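PDB 4GL8: oligopeptide ABC transporter OppAIV from Borrelia burgdorferi B31, which probably binds oligopeptides outside the inner membrane and delivers them to an ABC importer. Local coordinates for residues T249-Y254 and K275-Y280; S500-R505 and W512-S517. One frame throughout, in Å; residues are numbered along the deposited sequence.

Of the segments in contact, helix 247-255 comes first along the chain. The chain then runs through strand 261-263 and helix 271-274 before the turn at 275-280 comes back to the helix, and contact 1 closes that loop of 20 residues. Contact 2 opens and closes much later, bridging the six residues between R505 and W512, so the two follow in series, neither nested nor crossed. Their centres lie about 13 Å apart, and strand 492-504 joins them: D279 O accepts from F504 N at 3.1 Å, while L503 packs on the side chains of contact 1 and Y502 and F504 face contact 2.

Contact 1 of 2, residues T249-Y254 and K275-Y280; sequences TAYNMY and KLRDDY
Y254 and Y251 both set CG anti to the backbone N (chi1 178° for Y254), which sends their rings out from one flank of the helix, Y254 toward D279 and R277, Y251 toward R277 alone. D279 CG sits between its own backbone N and carbonyl carbon (chi1 61°), and this brings the carboxylate up to the Y254 hydroxyl. Y254 OH donates to D279 OD1 at 2.6 Å, reaching that oxygen from above the carboxylate plane, 61° out of it, while OD1 itself lies at the edge of the tyrosine ring. R277 holds the same carboxylate side-on: NE gives a bond to OD2 of D279 at 2.8 Å, and R277 NH2 one to D279 OD1 at 2.7 Å, both bonds belonging to one salt bridge. OD1 therefore takes two donors, and the two-pronged grip limits how far the carboxylate can rotate away from the tyrosine. The arginine chain bends at chi3 to turn its guanidinium alongside the aspartate carboxylate. That puts R277 NH2 at the edge of the Y254 ring, 3.8 Å from CE2, with the two planes steeply inclined. Y251 is a looser neighbour, its OH 4.1 Å from R277 NH1. R277 to Y280 form a type I beta turn leading into strand 280-285. L503 of strand 492-504 packs against Y251, Y254, R277 and D279, I262 of strand 261-263 touches Y254, and L274 of helix 271-274 meets Y251, so helix 247-255 is seated on strands 261-263 and 492-504, largely through its tyrosines.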
loop_
_atom_site.group_PDB
_atom_site.type_symbol
_atom_site.label_atom_id
_atom_site.label_comp_id
_atom_site.label_asym_id
_atom_site.label_seq_id
_atom_site.Cartn_x
_atom_site.Cartn_y
_atom_site.Cartn_z
ATOM N N THR A 249 -14.080 6.167 -19.492
ATOM C CA THR A 249 -14.499 4.928 -20.127
ATOM C C THR A 249 -15.187 4.077 -19.077
ATOM O O THR A 249 -16.309 3.609 -19.269
ATOM C CB THR A 249 -13.291 4.163 -20.663
ATOM O OG1 THR A 249 -12.620 4.984 -21.624
ATOM C CG2 THR A 249 -13.726 2.836 -21.296
ATOM N N ALA A 250 -14.498 3.909 -17.956
ATOM C CA ALA A 250 -15.057 3.215 -16.805
ATOM C C ALA A 250 -16.423 3.785 -16.377
ATOM O O ALA A 250 -17.356 3.026 -16.087
ATOM C CB ALA A 250 -14.065 3.271 -15.640
ATOM N N TYR A 251 -16.546 5.109 -16.341
ATOM C CA TYR A 251 -17.783 5.709 -15.875
ATOM C C TYR A 251 -18.927 5.482 -16.873
ATOM O O TYR A 251 -20.072 5.238 -16.455
ATOM C CB TYR A 251 -17.599 7.187 -15.595
ATOM C CG TYR A 251 -18.822 7.856 -15.036
ATOM C CD1 TYR A 251 -19.406 7.393 -13.871
ATOM C CD2 TYR A 251 -19.383 8.966 -15.662
ATOM C CE1 TYR A 251 -20.520 8.004 -13.338
ATOM C CE2 TYR A 251 -20.496 9.594 -15.142
ATOM C CZ TYR A 251 -21.057 9.113 -13.974
ATOM O OH TYR A 251 -22.163 9.707 -13.437
ATOM N N ASN A 252 -18.603 5.498 -18.168
ATOM C CA ASN A 252 -19.600 5.272 -19.217
ATOM C C ASN A 252 -20.060 3.825 -19.220
ATOM O O ASN A 252 -21.230 3.537 -19.430
ATOM C CB ASN A 252 -19.048 5.668 -20.588
ATOM C CG ASN A 252 -18.996 7.182 -20.795
ATOM O OD1 ASN A 252 -19.772 7.947 -20.203
ATOM N ND2 ASN A 252 -18.091 7.621 -21.676
ATOM N N MET A 253 -19.138 2.912 -18.953
ATOM C CA MET A 253 -19.501 1.507 -18.793
ATOM C C MET A 253 -20.419 1.273 -17.594
ATOM O O MET A 253 -21.296 0.420 -17.656
ATOM C CB MET A 253 -18.258 0.637 -18.646
ATOM C CG MET A 253 -17.561 0.400 -19.968
ATOM S SD MET A 253 -15.935 -0.310 -19.705
ATOM C CE MET A 253 -16.312 -2.014 -19.281
ATOM N N TYR A 254 -20.198 2.022 -16.516
ATOM C CA TYR A 254 -20.978 1.886 -15.314
ATOM C C TYR A 254 -22.409 2.446 -15.517
ATOM O O TYR A 254 -23.383 1.847 -15.067
ATOM C CB TYR A 254 -20.245 2.578 -14.157
ATOM C CG TYR A 254 -21.008 2.541 -12.856
ATOM C CD1 TYR A 254 -20.844 1.486 -11.974
ATOM C CD2 TYR A 254 -21.914 3.538 -12.525
ATOM C CE1 TYR A 254 -21.535 1.431 -10.784
ATOM C CE2 TYR A 254 -22.631 3.484 -11.330
ATOM C CZ TYR A 254 -22.449 2.423 -10.470
ATOM O OH TYR A 254 -23.145 2.329 -9.283
ATOM N N LYS A 275 -21.235 12.884 -5.784
ATOM C CA LYS A 275 -21.610 12.956 -4.359
ATOM C C LYS A 275 -23.125 12.911 -4.132
ATOM O O LYS A 275 -23.574 12.408 -3.113
ATOM C CB LYS A 275 -21.090 14.245 -3.718
ATOM C CG LYS A 275 -19.582 14.376 -3.582
ATOM C CD LYS A 275 -19.240 15.782 -3.107
ATOM C CE LYS A 275 -17.771 15.897 -2.762
ATOM N NZ LYS A 275 -17.422 17.270 -2.321
ATOM N N LEU A 276 -23.901 13.466 -5.065
ATOM C CA LEU A 276 -25.362 13.477 -4.951
ATOM C C LEU A 276 -26.015 12.116 -5.201
ATOM O O LEU A 276 -27.191 11.937 -4.882
ATOM C CB LEU A 276 -25.993 14.493 -5.919
ATOM C CG LEU A 276 -25.568 15.967 -5.902
ATOM C CD1 LEU A 276 -26.716 16.819 -6.431
ATOM C CD2 LEU A 276 -25.114 16.468 -4.527
ATOM N N ARG A 277 -25.279 11.169 -5.780
ATOM C CA ARG A 277 -25.871 9.895 -6.177
ATOM C C ARG A 277 -25.957 8.947 -5.004
ATOM O O ARG A 277 -25.180 9.028 -4.045
ATOM C CB ARG A 277 -25.059 9.220 -7.273
ATOM C CG ARG A 277 -24.814 10.065 -8.523
ATOM C CD ARG A 277 -23.740 9.418 -9.397
ATOM N NE ARG A 277 -24.038 8.010 -9.665
ATOM C CZ ARG A 277 -24.874 7.578 -10.598
ATOM N NH1 ARG A 277 -25.509 8.433 -11.379
ATOM N NH2 ARG A 277 -25.083 6.281 -10.745
ATOM N N ASP A 278 -26.889 8.015 -5.119
ATOM C CA ASP A 278 -27.175 7.082 -4.053
ATOM C C ASP A 278 -26.216 5.888 -4.072
ATOM O O ASP A 278 -26.196 5.087 -3.129
ATOM C CB ASP A 278 -28.617 6.611 -4.178
ATOM C CG ASP A 278 -29.634 7.777 -4.096
ATOM O OD1 ASP A 278 -29.310 8.870 -3.547
ATOM O OD2 ASP A 278 -30.767 7.582 -4.577
ATOM N N ASP A 279 -25.424 5.778 -5.138
ATOM C CA ASP A 279 -24.499 4.664 -5.288
ATOM C C ASP A 279 -23.052 5.118 -5.151
ATOM O O ASP A 279 -22.148 4.385 -5.512
ATOM C CB ASP A 279 -24.752 3.920 -6.611
ATOM C CG ASP A 279 -24.556 4.791 -7.836
ATOM O OD1 ASP A 279 -24.844 4.298 -8.953
ATOM O OD2 ASP A 279 -24.117 5.962 -7.709
ATOM N N TYR A 280 -22.851 6.323 -4.619
ATOM C CA TYR A 280 -21.521 6.884 -4.387
ATOM C C TYR A 280 -21.168 6.737 -2.918
ATOM O O TYR A 280 -22.016 6.942 -2.041
ATOM C CB TYR A 280 -21.477 8.369 -4.776
ATOM C CG TYR A 280 -20.188 9.096 -4.414
ATOM C CD1 TYR A 280 -19.088 9.074 -5.269
ATOM C CD2 TYR A 280 -20.083 9.828 -3.221
ATOM C CE1 TYR A 280 -17.903 9.738 -4.947
ATOM C CE2 TYR A 280 -18.916 10.499 -2.891
ATOM C CZ TYR A 280 -17.829 10.446 -3.761
ATOM O OH TYR A 280 -16.682 11.096 -3.442
#

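Contact 2 of 2, residues S500-R505 and W512-S517; sequences SSYLFR and WEPNIS
Strand residues 500-504 run beside the extended but irregular segment 512-517, with Y502 nearest P514 (CA atoms 8.3 Å apart) and F504 nearest W512, a spacing filled by side chains. W512 reaches across with CG anti to its backbone N (chi1 174°), putting the six-membered ring between Y502 and F504. Toward Y502 it presents an edge: CH2 and CZ2 approach the tyrosine face in an offset edge-to-face pair, planes at 60°, and W512 CH2 also rests on Y502 CB at 3.7 Å. F504 meets it differently. W512 CE3 lies over one face of the phenylalanine near the rim, 3.5 Å from F504 CG, and the rings are inclined at 41°. The far end of F504 slides back along the tryptophan until CZ is 3.8 Å from W512 CB. Farther along, P514 CB touches Y502 CE2 at 4.3 Å. Y502 is buried, and its hydroxyl is well served: it is hydrogen-bonded to E518, and Y502 OH accepts from water 1 at 2.7 Å; that water donates also to N515 O. F263 stacks on W512, and Y281 and F520 add further rings around it. The whole is an aromatic cluster, with W512 wedged between two strand residues, by which the C-terminal segment after strand 509-510 packs on strand 492-504 and its neighbour 280-285 in this family 5 solute-binding protein.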
loop_
_atom_site.group_PDB
_atom_site.type_symbol
_atom_site.label_atom_id
_atom_site.label_comp_id
_atom_site.label_asym_id
_atom_site.label_seq_id
_atom_site.Cartn_x
_atom_site.Cartn_y
_atom_site.Cartn_z
ATOM N N SER A 500 -10.850 8.113 -0.397
ATOM C CA SER A 500 -11.130 7.480 -1.678
ATOM C C SER A 500 -12.616 7.480 -2.010
ATOM O O SER A 500 -13.458 7.449 -1.136
ATOM C CB SER A 500 -10.620 6.053 -1.664
ATOM O OG SER A 500 -9.228 6.028 -1.936
ATOM N N SER A 501 -12.914 7.451 -3.298
ATOM C CA SER A 501 -14.282 7.527 -3.798
ATOM C C SER A 501 -14.646 6.199 -4.457
ATOM O O SER A 501 -13.783 5.528 -4.997
ATOM C CB SER A 501 -14.386 8.670 -4.811
ATOM O OG SER A 501 -14.556 9.923 -4.168
ATOM N N TYR A 502 -15.910 5.791 -4.369
ATOM C CA TYR A 502 -16.350 4.530 -4.993
ATOM C C TYR A 502 -17.749 4.642 -5.565
ATOM O O TYR A 502 -18.590 5.402 -5.031
ATOM C CB TYR A 502 -16.370 3.377 -3.981
ATOM C CG TYR A 502 -15.166 3.270 -3.093
ATOM C CD1 TYR A 502 -14.190 2.281 -3.315
ATOM C CD2 TYR A 502 -15.002 4.134 -2.010
ATOM C CE1 TYR A 502 -13.087 2.181 -2.501
ATOM C CE2 TYR A 502 -13.897 4.037 -1.189
ATOM C CZ TYR A 502 -12.943 3.062 -1.435
ATOM O OH TYR A 502 -11.847 2.964 -0.611
ATOM N N LEU A 503 -17.996 3.886 -6.639
ATOM C CA LEU A 503 -19.355 3.645 -7.130
ATOM C C LEU A 503 -19.606 2.162 -7.006
ATOM O O LEU A 503 -18.764 1.356 -7.385
ATOM C CB LEU A 503 -19.537 4.087 -8.595
ATOM C CG LEU A 503 -19.407 5.595 -8.856
ATOM C CD1 LEU A 503 -19.216 5.873 -10.342
ATOM C CD2 LEU A 503 -20.616 6.348 -8.333
ATOM N N PHE A 504 -20.781 1.805 -6.502
ATOM C CA PHE A 504 -21.154 0.405 -6.256
ATOM C C PHE A 504 -22.671 0.308 -6.398
ATOM O O PHE A 504 -23.402 1.083 -5.797
ATOM C CB PHE A 504 -20.680 0.011 -4.858
ATOM C CG PHE A 504 -21.106 -1.359 -4.404
ATOM C CD1 PHE A 504 -20.393 -2.497 -4.787
ATOM C CD2 PHE A 504 -22.157 -1.507 -3.527
ATOM C CE1 PHE A 504 -20.768 -3.759 -4.338
ATOM C CE2 PHE A 504 -22.545 -2.768 -3.080
ATOM C CZ PHE A 504 -21.847 -3.897 -3.481
ATOM N N ARG A 505 -23.115 -0.642 -7.213
ATOM C CA ARG A 505 -24.521 -0.840 -7.532
ATOM C C ARG A 505 -25.255 -1.504 -6.363
ATOM O O ARG A 505 -25.518 -2.719 -6.371
ATOM C CB ARG A 505 -24.638 -1.668 -8.823
ATOM C CG ARG A 505 -24.253 -0.887 -10.089
ATOM C CD ARG A 505 -25.283 0.186 -10.454
ATOM N NE ARG A 505 -26.650 -0.357 -10.601
ATOM C CZ ARG A 505 -27.149 -0.936 -11.699
ATOM N NH1 ARG A 505 -26.434 -1.067 -12.822
ATOM N NH2 ARG A 505 -28.374 -1.420 -11.670
ATOM N N TRP A 512 -20.706 -5.399 0.667
ATOM C CA TRP A 512 -19.514 -4.579 0.546
ATOM C C TRP A 512 -19.715 -3.199 1.168
ATOM O O TRP A 512 -20.779 -2.613 1.096
ATOM C CB TRP A 512 -19.109 -4.382 -0.903
ATOM C CG TRP A 512 -17.954 -3.413 -1.049
ATOM C CD1 TRP A 512 -16.627 -3.695 -0.934
ATOM C CD2 TRP A 512 -18.043 -2.008 -1.303
ATOM N NE1 TRP A 512 -15.880 -2.553 -1.085
ATOM C CE2 TRP A 512 -16.727 -1.504 -1.323
ATOM C CE3 TRP A 512 -19.113 -1.124 -1.514
ATOM C CZ2 TRP A 512 -16.442 -0.145 -1.554
ATOM C CZ3 TRP A 512 -18.833 0.215 -1.744
ATOM C CH2 TRP A 512 -17.503 0.691 -1.761
ATOM N N GLU A 513 -18.642 -2.657 1.711
ATOM C CA GLU A 513 -18.665 -1.364 2.374
ATOM C C GLU A 513 -17.229 -0.797 2.373
ATOM O O GLU A 513 -16.303 -1.547 2.488
ATOM C CB GLU A 513 -19.106 -1.624 3.807
ATOM C CG GLU A 513 -19.756 -0.458 4.471
ATOM C CD GLU A 513 -20.033 -0.738 5.938
ATOM O OE1 GLU A 513 -19.480 -1.737 6.482
ATOM O OE2 GLU A 513 -20.794 0.060 6.534
ATOM N N PRO A 514 -17.051 0.519 2.266
ATOM C CA PRO A 514 -15.716 1.078 2.502
ATOM C C PRO A 514 -15.181 0.803 3.912
ATOM O O PRO A 514 -15.967 0.699 4.873
ATOM C CB PRO A 514 -15.926 2.594 2.346
ATOM C CG PRO A 514 -17.220 2.753 1.604
ATOM C CD PRO A 514 -18.045 1.553 1.927
ATOM N N ASN A 515 -13.862 0.682 4.040
ATOM C CA ASN A 515 -13.246 0.680 5.352
ATOM C C ASN A 515 -11.897 1.366 5.342
ATOM O O ASN A 515 -11.342 1.650 4.296
ATOM C CB ASN A 515 -13.209 -0.732 5.927
ATOM C CG ASN A 515 -12.257 -1.663 5.181
ATOM O OD1 ASN A 515 -11.164 -1.268 4.764
ATOM N ND2 ASN A 515 -12.654 -2.924 5.059
ATOM N N ILE A 516 -11.345 1.612 6.520
ATOM C CA ILE A 516 -10.245 2.561 6.673
ATOM C C ILE A 516 -8.932 2.076 6.043
ATOM O O ILE A 516 -8.095 2.891 5.673
ATOM C CB ILE A 516 -10.084 2.981 8.165
ATOM C CG1 ILE A 516 -9.123 4.178 8.276
ATOM C CG2 ILE A 516 -9.574 1.824 9.014
ATOM C CD1 ILE A 516 -9.222 4.965 9.575
ATOM N N SER A 517 -8.780 0.765 5.874
ATOM C CA SER A 517 -7.586 0.175 5.297
ATOM C C SER A 517 -7.800 -0.384 3.886
ATOM O O SER A 517 -6.896 -0.997 3.339
ATOM C CB SER A 517 -7.097 -0.962 6.200
ATOM O OG SER A 517 -8.125 -1.924 6.368
HETATM O O HOH W 1 -12.530 2.286 1.941
#